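Local coordinates for transcriptional regulator (Thermus thermophilus, PDB 2H0A), which probably represses transcription as a CcpA-like regulator of the LacI/GalR family, with a periplasmic-binding-protein-like core that probably senses a small effector, at residues Ser93-Asp97 against Gln231-Met236; Leu100-Leu104 against Arg259-Leu264; Gly225-Ala230 against Val263-Ser269. The contacts are given in a common frame with arbitrary orientation. Numbering follows the deposited sequence.

Contact 1: residues Ser93-Asp97 against Gln231-Met236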
loop_
_atom_site.group_PDB
_atom_site.type_symbol
_atom_site.label_atom_id
_atom_site.label_comp_id
_atom_site.label_asym_id
_atom_site.label_seq_id
_atom_site.Cartn_x
_atom_site.Cartn_y
_atom_site.Cartn_z
ATOM N N SER A 93 -11.809 -13.234 -21.488
ATOM C CA SER A 93 -11.859 -12.654 -20.165
ATOM C C SER A 93 -12.532 -13.518 -19.119
ATOM O O SER A 93 -13.629 -14.036 -19.332
ATOM C CB SER A 93 -12.596 -11.319 -20.223
ATOM O OG SER A 93 -12.159 -10.536 -21.319
ATOM N N VAL A 94 -11.867 -13.675 -17.984
ATOM C CA VAL A 94 -12.447 -14.408 -16.877
ATOM C C VAL A 94 -12.751 -13.283 -15.882
ATOM O O VAL A 94 -11.999 -12.313 -15.781
ATOM C CB VAL A 94 -11.458 -15.469 -16.305
ATOM C CG1 VAL A 94 -10.217 -15.512 -17.150
ATOM C CG2 VAL A 94 -11.139 -15.197 -14.841
ATOM N N TYR A 95 -13.874 -13.377 -15.184
ATOM C CA TYR A 95 -14.247 -12.334 -14.236
ATOM C C TYR A 95 -15.288 -12.852 -13.263
ATOM O O TYR A 95 -15.875 -13.906 -13.480
ATOM C CB TYR A 95 -14.817 -11.120 -14.970
ATOM C CG TYR A 95 -16.051 -11.448 -15.770
ATOM C CD1 TYR A 95 -15.950 -12.086 -17.011
ATOM C CD2 TYR A 95 -17.323 -11.175 -15.267
ATOM C CE1 TYR A 95 -17.086 -12.446 -17.726
ATOM C CE2 TYR A 95 -18.466 -11.537 -15.975
ATOM C CZ TYR A 95 -18.342 -12.174 -17.205
ATOM O OH TYR A 95 -19.464 -12.565 -17.900
ATOM N N LEU A 96 -15.513 -12.089 -12.197
ATOM C CA LEU A 96 -16.477 -12.454 -11.172
ATOM C C LEU A 96 -17.723 -11.587 -11.228
ATOM O O LEU A 96 -17.658 -10.427 -11.619
ATOM C CB LEU A 96 -15.853 -12.294 -9.788
ATOM C CG LEU A 96 -16.700 -12.888 -8.663
ATOM C CD1 LEU A 96 -16.178 -14.275 -8.367
ATOM C CD2 LEU A 96 -16.637 -12.028 -7.425
ATOM N N ASP A 97 -18.856 -12.154 -10.832
ATOM C CA ASP A 97 -20.106 -11.401 -10.795
ATOM C C ASP A 97 -20.124 -10.681 -9.441
ATOM O O ASP A 97 -20.714 -11.170 -8.475
ATOM C CB ASP A 97 -21.311 -12.342 -10.884
ATOM C CG ASP A 97 -22.625 -11.596 -11.064
ATOM O OD1 ASP A 97 -22.851 -10.577 -10.379
ATOM O OD2 ASP A 97 -23.444 -12.038 -11.891
ATOM N N GLN A 231 -14.459 -15.215 -2.994
ATOM C CA GLN A 231 -14.146 -15.219 -4.416
ATOM C C GLN A 231 -13.216 -16.402 -4.694
ATOM O O GLN A 231 -12.326 -16.684 -3.903
ATOM C CB GLN A 231 -13.390 -13.966 -4.824
ATOM C CG GLN A 231 -14.117 -12.658 -4.717
ATOM C CD GLN A 231 -13.331 -11.551 -5.404
ATOM O OE1 GLN A 231 -13.223 -11.525 -6.633
ATOM N NE2 GLN A 231 -12.760 -10.646 -4.615
ATOM N N PRO A 232 -13.422 -17.112 -5.820
ATOM C CA PRO A 232 -12.584 -18.264 -6.197
ATOM C C PRO A 232 -11.417 -17.747 -7.026
ATOM O O PRO A 232 -11.274 -18.088 -8.199
ATOM C CB PRO A 232 -13.538 -19.114 -7.021
ATOM C CG PRO A 232 -14.364 -18.048 -7.740
ATOM C CD PRO A 232 -14.641 -17.043 -6.658
ATOM N N VAL A 233 -10.592 -16.915 -6.399
ATOM C CA VAL A 233 -9.455 -16.266 -7.054
ATOM C C VAL A 233 -8.429 -17.180 -7.723
ATOM O O VAL A 233 -7.967 -16.890 -8.821
ATOM C CB VAL A 233 -8.743 -15.316 -6.065
ATOM C CG1 VAL A 233 -7.733 -14.463 -6.792
ATOM C CG2 VAL A 233 -9.767 -14.432 -5.375
ATOM N N GLU A 234 -8.069 -18.277 -7.075
ATOM C CA GLU A 234 -7.115 -19.201 -7.672
ATOM C C GLU A 234 -7.729 -19.804 -8.928
ATOM O O GLU A 234 -7.108 -19.805 -9.994
ATOM C CB GLU A 234 -6.741 -20.310 -6.683
ATOM C CG GLU A 234 -6.139 -19.798 -5.387
ATOM C CD GLU A 234 -7.189 -19.381 -4.372
ATOM O OE1 GLU A 234 -8.212 -18.787 -4.775
ATOM O OE2 GLU A 234 -6.988 -19.637 -3.164
ATOM N N ALA A 235 -8.959 -20.300 -8.798
ATOM C CA ALA A 235 -9.675 -20.903 -9.928
ATOM C C ALA A 235 -9.799 -19.898 -11.073
ATOM O O ALA A 235 -9.778 -20.273 -12.251
ATOM C CB ALA A 235 -11.063 -21.374 -9.479
ATOM N N MET A 236 -9.934 -18.618 -10.717
ATOM C CA MET A 236 -10.040 -17.555 -11.712
ATOM C C MET A 236 -8.710 -17.428 -12.455
ATOM O O MET A 236 -8.691 -17.225 -13.664
ATOM C CB MET A 236 -10.406 -16.224 -11.038
ATOM C CG MET A 236 -11.841 -16.155 -10.502
ATOM S SD MET A 236 -12.235 -14.611 -9.634
ATOM C CE MET A 236 -12.043 -13.494 -10.974
#
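The end of strand 92-96 runs past the start of helix 233-248 without joining it. The closest CA pairs are Val94 with Met236 at 6.5 Å and Leu96 with Gln231 at 7.7 Å. Pro232 is the N-cap of the helix and the centre of an inverse gamma turn. Pro232 O accepts the first helical bond, from Met236 N at 2.9 Å. Val94 and Leu96 point toward the helix, while Tyr95 between them points away. This is strand-on-helix packing in the N-terminal lobe of a periplasmic-binding-protein-like fold, close to where chain segments cross between the lobes. Leu96 sits in the middle: Leu96 CD1 lies 3.6 Å from Pro232 CD and 4.2 Å from Met236 SD. Leu96 CD2 is 3.5 Å from Gln231 OE1. Met236 reaches across to the strand, and Met236 CE lies 3.9 Å from Leu96 N and 4.0 Å from Tyr95 C. Val94 CG2 packs 4.0 Å from Met236 CB and 3.4 Å from Met236 O. Phe260 of the neighbouring strand packs on Leu96 and Pro232.

Contact 2: residues Leu100-Leu104 against Arg259-Leu264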
loop_
_atom_site.group_PDB
_atom_site.type_symbol
_atom_site.label_atom_id
_atom_site.label_comp_id
_atom_site.label_asym_id
_atom_site.label_seq_id
_atom_site.Cartn_x
_atom_site.Cartn_y
_atom_site.Cartn_z
ATOM N N LEU A 100 -23.569 -9.617 -7.863
ATOM C CA LEU A 100 -24.119 -10.727 -7.115
ATOM C C LEU A 100 -23.049 -10.840 -6.034
ATOM O O LEU A 100 -21.857 -10.654 -6.310
ATOM C CB LEU A 100 -24.131 -11.986 -7.980
ATOM C CG LEU A 100 -24.496 -13.295 -7.282
ATOM C CD1 LEU A 100 -25.983 -13.315 -6.984
ATOM C CD2 LEU A 100 -24.121 -14.459 -8.165
ATOM N N GLY A 101 -23.435 -11.139 -4.807
ATOM C CA GLY A 101 -22.414 -11.201 -3.773
ATOM C C GLY A 101 -22.573 -9.911 -3.012
ATOM O O GLY A 101 -22.523 -9.886 -1.786
ATOM N N GLY A 102 -22.746 -8.824 -3.759
ATOM C CA GLY A 102 -23.009 -7.552 -3.127
ATOM C C GLY A 102 -24.414 -7.808 -2.613
ATOM O O GLY A 102 -24.795 -7.390 -1.520
ATOM N N ARG A 103 -25.175 -8.544 -3.421
ATOM C CA ARG A 103 -26.545 -8.910 -3.089
ATOM C C ARG A 103 -26.538 -10.010 -2.046
ATOM O O ARG A 103 -27.350 -10.001 -1.128
ATOM C CB ARG A 103 -27.302 -9.383 -4.332
ATOM C CG ARG A 103 -27.510 -8.306 -5.375
ATOM C CD ARG A 103 -28.676 -8.646 -6.280
ATOM N NE ARG A 103 -28.426 -9.838 -7.080
ATOM C CZ ARG A 103 -27.771 -9.844 -8.239
ATOM N NH1 ARG A 103 -27.295 -8.713 -8.744
ATOM N NH2 ARG A 103 -27.600 -10.983 -8.897
ATOM N N LEU A 104 -25.622 -10.960 -2.188
ATOM C CA LEU A 104 -25.538 -12.034 -1.212
ATOM C C LEU A 104 -25.266 -11.400 0.153
ATOM O O LEU A 104 -25.790 -11.844 1.176
ATOM C CB LEU A 104 -24.426 -13.014 -1.589
ATOM C CG LEU A 104 -24.603 -13.805 -2.895
ATOM C CD1 LEU A 104 -23.344 -14.611 -3.199
ATOM C CD2 LEU A 104 -25.803 -14.715 -2.778
ATOM N N ARG A 259 -17.435 -16.372 -16.513
ATOM C CA ARG A 259 -17.900 -15.691 -15.315
ATOM C C ARG A 259 -17.994 -16.592 -14.085
ATOM O O ARG A 259 -18.613 -17.662 -14.116
ATOM C CB ARG A 259 -19.259 -15.049 -15.619
ATOM C CG ARG A 259 -20.136 -14.718 -14.433
ATOM C CD ARG A 259 -21.493 -14.214 -14.928
ATOM N NE ARG A 259 -22.466 -14.064 -13.850
ATOM C CZ ARG A 259 -23.078 -15.074 -13.237
ATOM N NH1 ARG A 259 -22.835 -16.330 -13.602
ATOM N NH2 ARG A 259 -23.909 -14.826 -12.233
ATOM N N PHE A 260 -17.369 -16.151 -12.999
ATOM C CA PHE A 260 -17.384 -16.895 -11.751
ATOM C C PHE A 260 -18.396 -16.273 -10.796
ATOM O O PHE A 260 -18.812 -15.135 -10.991
ATOM C CB PHE A 260 -15.985 -16.895 -11.120
ATOM C CG PHE A 260 -15.017 -17.839 -11.782
ATOM C CD1 PHE A 260 -14.560 -17.602 -13.075
ATOM C CD2 PHE A 260 -14.568 -18.976 -11.112
ATOM C CE1 PHE A 260 -13.666 -18.481 -13.691
ATOM C CE2 PHE A 260 -13.671 -19.866 -11.721
ATOM C CZ PHE A 260 -13.221 -19.617 -13.009
ATOM N N GLU A 261 -18.806 -17.021 -9.776
ATOM C CA GLU A 261 -19.767 -16.507 -8.802
ATOM C C GLU A 261 -19.211 -16.608 -7.394
ATOM O O GLU A 261 -18.599 -17.603 -7.028
ATOM C CB GLU A 261 -21.098 -17.277 -8.846
ATOM C CG GLU A 261 -21.833 -17.257 -10.179
ATOM C CD GLU A 261 -23.238 -17.860 -10.087
ATOM O OE1 GLU A 261 -23.406 -18.897 -9.403
ATOM O OE2 GLU A 261 -24.173 -17.303 -10.709
ATOM N N PRO A 262 -19.419 -15.566 -6.583
ATOM C CA PRO A 262 -18.943 -15.545 -5.203
ATOM C C PRO A 262 -19.949 -16.284 -4.326
ATOM O O PRO A 262 -21.096 -16.478 -4.722
ATOM C CB PRO A 262 -18.878 -14.059 -4.899
ATOM C CG PRO A 262 -20.070 -13.543 -5.640
ATOM C CD PRO A 262 -19.983 -14.260 -6.965
ATOM N N VAL A 263 -19.531 -16.699 -3.140
ATOM C CA VAL A 263 -20.435 -17.423 -2.265
ATOM C C VAL A 263 -20.248 -16.992 -0.821
ATOM O O VAL A 263 -19.129 -16.732 -0.381
ATOM C CB VAL A 263 -20.201 -18.957 -2.381
ATOM C CG1 VAL A 263 -18.798 -19.304 -1.906
ATOM C CG2 VAL A 263 -21.241 -19.717 -1.575
ATOM N N LEU A 264 -21.348 -16.922 -0.085
ATOM C CA LEU A 264 -21.295 -16.526 1.312
ATOM C C LEU A 264 -20.747 -17.664 2.151
ATOM O O LEU A 264 -21.148 -18.817 1.992
ATOM C CB LEU A 264 -22.696 -16.181 1.819
ATOM C CG LEU A 264 -22.905 -15.353 3.099
ATOM C CD1 LEU A 264 -24.241 -15.745 3.716
ATOM C CD2 LEU A 264 -21.806 -15.581 4.102
#
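Leu100, Leu104 and Pro262 dominate this contact. Each buries 63 to 69 Å². Pro262 lies in the short break of strand 257-265 and points at the first turn of helix 99-109. Pro262 CG meets Leu100 O at 3.5 Å, and Pro262 CD lies 4.3 Å from Leu100 CD2. Leu104, one turn further on, places CD1 4.2 Å from Pro262 CG and 3.3 Å from Pro262 O. The proline ring thus sits against the backbone between the two leucines. Gly101, whose positive phi also calls for glycine, lets it come close: its CA is 3.8 Å from Pro262 CG, where a CB would clash. Here the strand on its way between the lobes meets a helix of the C-terminal lobe. Leu100 CD2 also borders a charged pair, 3.8 Å from Glu261 OE2. Arg259 NH2 forms salt bridges with Glu261 OE2 at 2.9 Å and with Asp97, its stronger partner. The two segments are therefore held by apolar packing and shape, with the charges paired at the margin.

Contact 3: residues Gly225-Ala230 against Val263-Ser269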
loop_
_atom_site.group_PDB
_atom_site.type_symbol
_atom_site.label_atom_id
_atom_site.label_comp_id
_atom_site.label_asym_id
_atom_site.label_seq_id
_atom_site.Cartn_x
_atom_site.Cartn_y
_atom_site.Cartn_z
ATOM N N GLY A 225 -11.970 -16.016 11.877
ATOM C CA GLY A 225 -13.372 -16.249 12.170
ATOM C C GLY A 225 -14.256 -15.242 11.454
ATOM O O GLY A 225 -15.385 -14.981 11.862
ATOM N N LEU A 226 -13.730 -14.684 10.371
ATOM C CA LEU A 226 -14.443 -13.695 9.578
ATOM C C LEU A 226 -15.404 -14.292 8.549
ATOM O O LEU A 226 -15.016 -15.131 7.739
ATOM C CB LEU A 226 -13.430 -12.797 8.860
ATOM C CG LEU A 226 -13.945 -11.785 7.828
ATOM C CD1 LEU A 226 -14.988 -10.881 8.455
ATOM C CD2 LEU A 226 -12.785 -10.959 7.300
ATOM N N SER A 227 -16.660 -13.866 8.585
ATOM C CA SER A 227 -17.622 -14.338 7.601
ATOM C C SER A 227 -17.290 -13.483 6.396
ATOM O O SER A 227 -16.850 -12.348 6.552
ATOM C CB SER A 227 -19.066 -14.060 8.038
ATOM O OG SER A 227 -19.359 -14.655 9.290
ATOM N N THR A 228 -17.498 -13.997 5.195
ATOM C CA THR A 228 -17.182 -13.197 4.026
ATOM C C THR A 228 -17.859 -13.708 2.768
ATOM O O THR A 228 -18.432 -14.789 2.758
ATOM C CB THR A 228 -15.634 -13.148 3.812
ATOM O OG1 THR A 228 -15.321 -12.366 2.654
ATOM C CG2 THR A 228 -15.063 -14.547 3.634
ATOM N N ILE A 229 -17.824 -12.891 1.725
ATOM C CA ILE A 229 -18.361 -13.254 0.420
ATOM C C ILE A 229 -17.088 -13.723 -0.289
ATOM O O ILE A 229 -16.278 -12.908 -0.743
ATOM C CB ILE A 229 -18.933 -12.018 -0.337
ATOM C CG1 ILE A 229 -20.053 -11.373 0.476
ATOM C CG2 ILE A 229 -19.441 -12.435 -1.713
ATOM C CD1 ILE A 229 -21.222 -12.289 0.691
ATOM N N ALA A 230 -16.913 -15.036 -0.370
ATOM C CA ALA A 230 -15.711 -15.612 -0.971
ATOM C C ALA A 230 -15.612 -15.653 -2.493
ATOM O O ALA A 230 -16.541 -16.072 -3.178
ATOM C CB ALA A 230 -15.482 -17.021 -0.405
ATOM N N VAL A 263 -19.531 -16.699 -3.140
ATOM C CA VAL A 263 -20.435 -17.423 -2.265
ATOM C C VAL A 263 -20.248 -16.992 -0.821
ATOM O O VAL A 263 -19.129 -16.732 -0.381
ATOM C CB VAL A 263 -20.201 -18.957 -2.381
ATOM C CG1 VAL A 263 -18.798 -19.304 -1.906
ATOM C CG2 VAL A 263 -21.241 -19.717 -1.575
ATOM N N LEU A 264 -21.348 -16.922 -0.085
ATOM C CA LEU A 264 -21.295 -16.526 1.312
ATOM C C LEU A 264 -20.747 -17.664 2.151
ATOM O O LEU A 264 -21.148 -18.817 1.992
ATOM C CB LEU A 264 -22.696 -16.181 1.819
ATOM C CG LEU A 264 -22.905 -15.353 3.099
ATOM C CD1 LEU A 264 -24.241 -15.745 3.716
ATOM C CD2 LEU A 264 -21.806 -15.581 4.102
ATOM N N VAL A 265 -19.823 -17.343 3.043
ATOM C CA VAL A 265 -19.271 -18.341 3.942
ATOM C C VAL A 265 -19.449 -17.747 5.334
ATOM O O VAL A 265 -18.815 -16.750 5.663
ATOM C CB VAL A 265 -17.772 -18.607 3.658
ATOM C CG1 VAL A 265 -17.258 -19.742 4.555
ATOM C CG2 VAL A 265 -17.575 -18.948 2.183
ATOM N N GLU A 266 -20.329 -18.344 6.134
ATOM C CA GLU A 266 -20.612 -17.857 7.481
ATOM C C GLU A 266 -19.623 -18.312 8.547
ATOM O O GLU A 266 -19.317 -19.497 8.661
ATOM C CB GLU A 266 -22.007 -18.292 7.919
ATOM C CG GLU A 266 -23.137 -17.760 7.064
ATOM C CD GLU A 266 -24.479 -18.307 7.508
ATOM O OE1 GLU A 266 -24.750 -18.277 8.731
ATOM O OE2 GLU A 266 -25.262 -18.757 6.640
ATOM N N ARG A 267 -19.138 -17.363 9.339
ATOM C CA ARG A 267 -18.210 -17.666 10.405
ATOM C C ARG A 267 -18.634 -16.905 11.660
ATOM O O ARG A 267 -19.730 -16.352 11.699
ATOM C CB ARG A 267 -16.789 -17.320 9.969
ATOM C CG ARG A 267 -16.333 -18.151 8.768
ATOM C CD ARG A 267 -14.815 -18.190 8.663
ATOM N NE ARG A 267 -14.322 -19.140 7.661
ATOM C CZ ARG A 267 -13.993 -18.816 6.414
ATOM N NH1 ARG A 267 -14.110 -17.560 6.002
ATOM N NH2 ARG A 267 -13.524 -19.738 5.583
ATOM N N ALA A 268 -17.780 -16.874 12.679
ATOM C CA ALA A 268 -18.115 -16.218 13.945
ATOM C C ALA A 268 -18.328 -14.696 13.944
ATOM O O ALA A 268 -19.175 -14.188 14.679
ATOM C CB ALA A 268 -17.071 -16.586 14.990
ATOM N N SER A 269 -17.568 -13.961 13.142
ATOM C CA SER A 269 -17.716 -12.513 13.120
ATOM C C SER A 269 -19.145 -12.147 12.775
ATOM O O SER A 269 -19.520 -10.985 12.805
ATOM C CB SER A 269 -16.771 -11.874 12.097
ATOM O OG SER A 269 -17.200 -12.130 10.770
#
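Eight hydrogen bonds join these segments. Two of the shortest are Ser269 N to Gly225 O and Arg267 N to Ser227 OG, both 2.7 Å. The core is an antiparallel ladder in the C-terminal lobe of the periplasmic-binding-protein-like fold, with strand axes 4.6 Å apart at 161°. Thr228 and Val265 form one hydrogen-bonded pair, with N-to-O distances of 3.1 Å from Thr228 N to Val265 O and 2.9 Å from Val265 N to Thr228 O. Ala230 and Val263 form the next. Ile229 and Leu264 are the non-hydrogen-bonded pair between them. Past the ladder, side-chain bonds join in beside the backbone bond from Ser269 N to Gly225 O. Ser227 N donates to Ser269 OG at 2.8 Å, and that hydroxyl also bonds Val212 O. Arg267 NH1 donates to Leu226 O at 3.1 Å. Gly225 closes helix 220-224 in a Schellman motif, and its positive phi suits glycine. On one face Ile229 CD1 lies 4.2 Å from Leu264 CG. On the other, Ala230 CB packs 3.8 Å from Val265 CG2.

How the contacts relate
The contacts lie along the three chain crossings between the lobes, with contact 3 on the C-terminal side of them. Contacts 1 and 2 have centres about 11 Å apart and touch. Tyr95 O is 2.7 Å from Phe260 N, a probable hydrogen bond, and Asp97 OD2 forms a salt bridge with Arg259 NH2 at 2.8 Å. Contacts 2 and 3 lie about 12 Å apart between centres and share Val263 and Leu264. Leu104 CB of helix 99-109 lies 4.0 Å from Ile229 CD1, and Pro262 CB packs 3.6 Å from Ile229 CG2. Contacts 1 and 3, about 18 Å apart between centres, meet only in sequence. In relatives such crossings form the hinge beside the effector cleft.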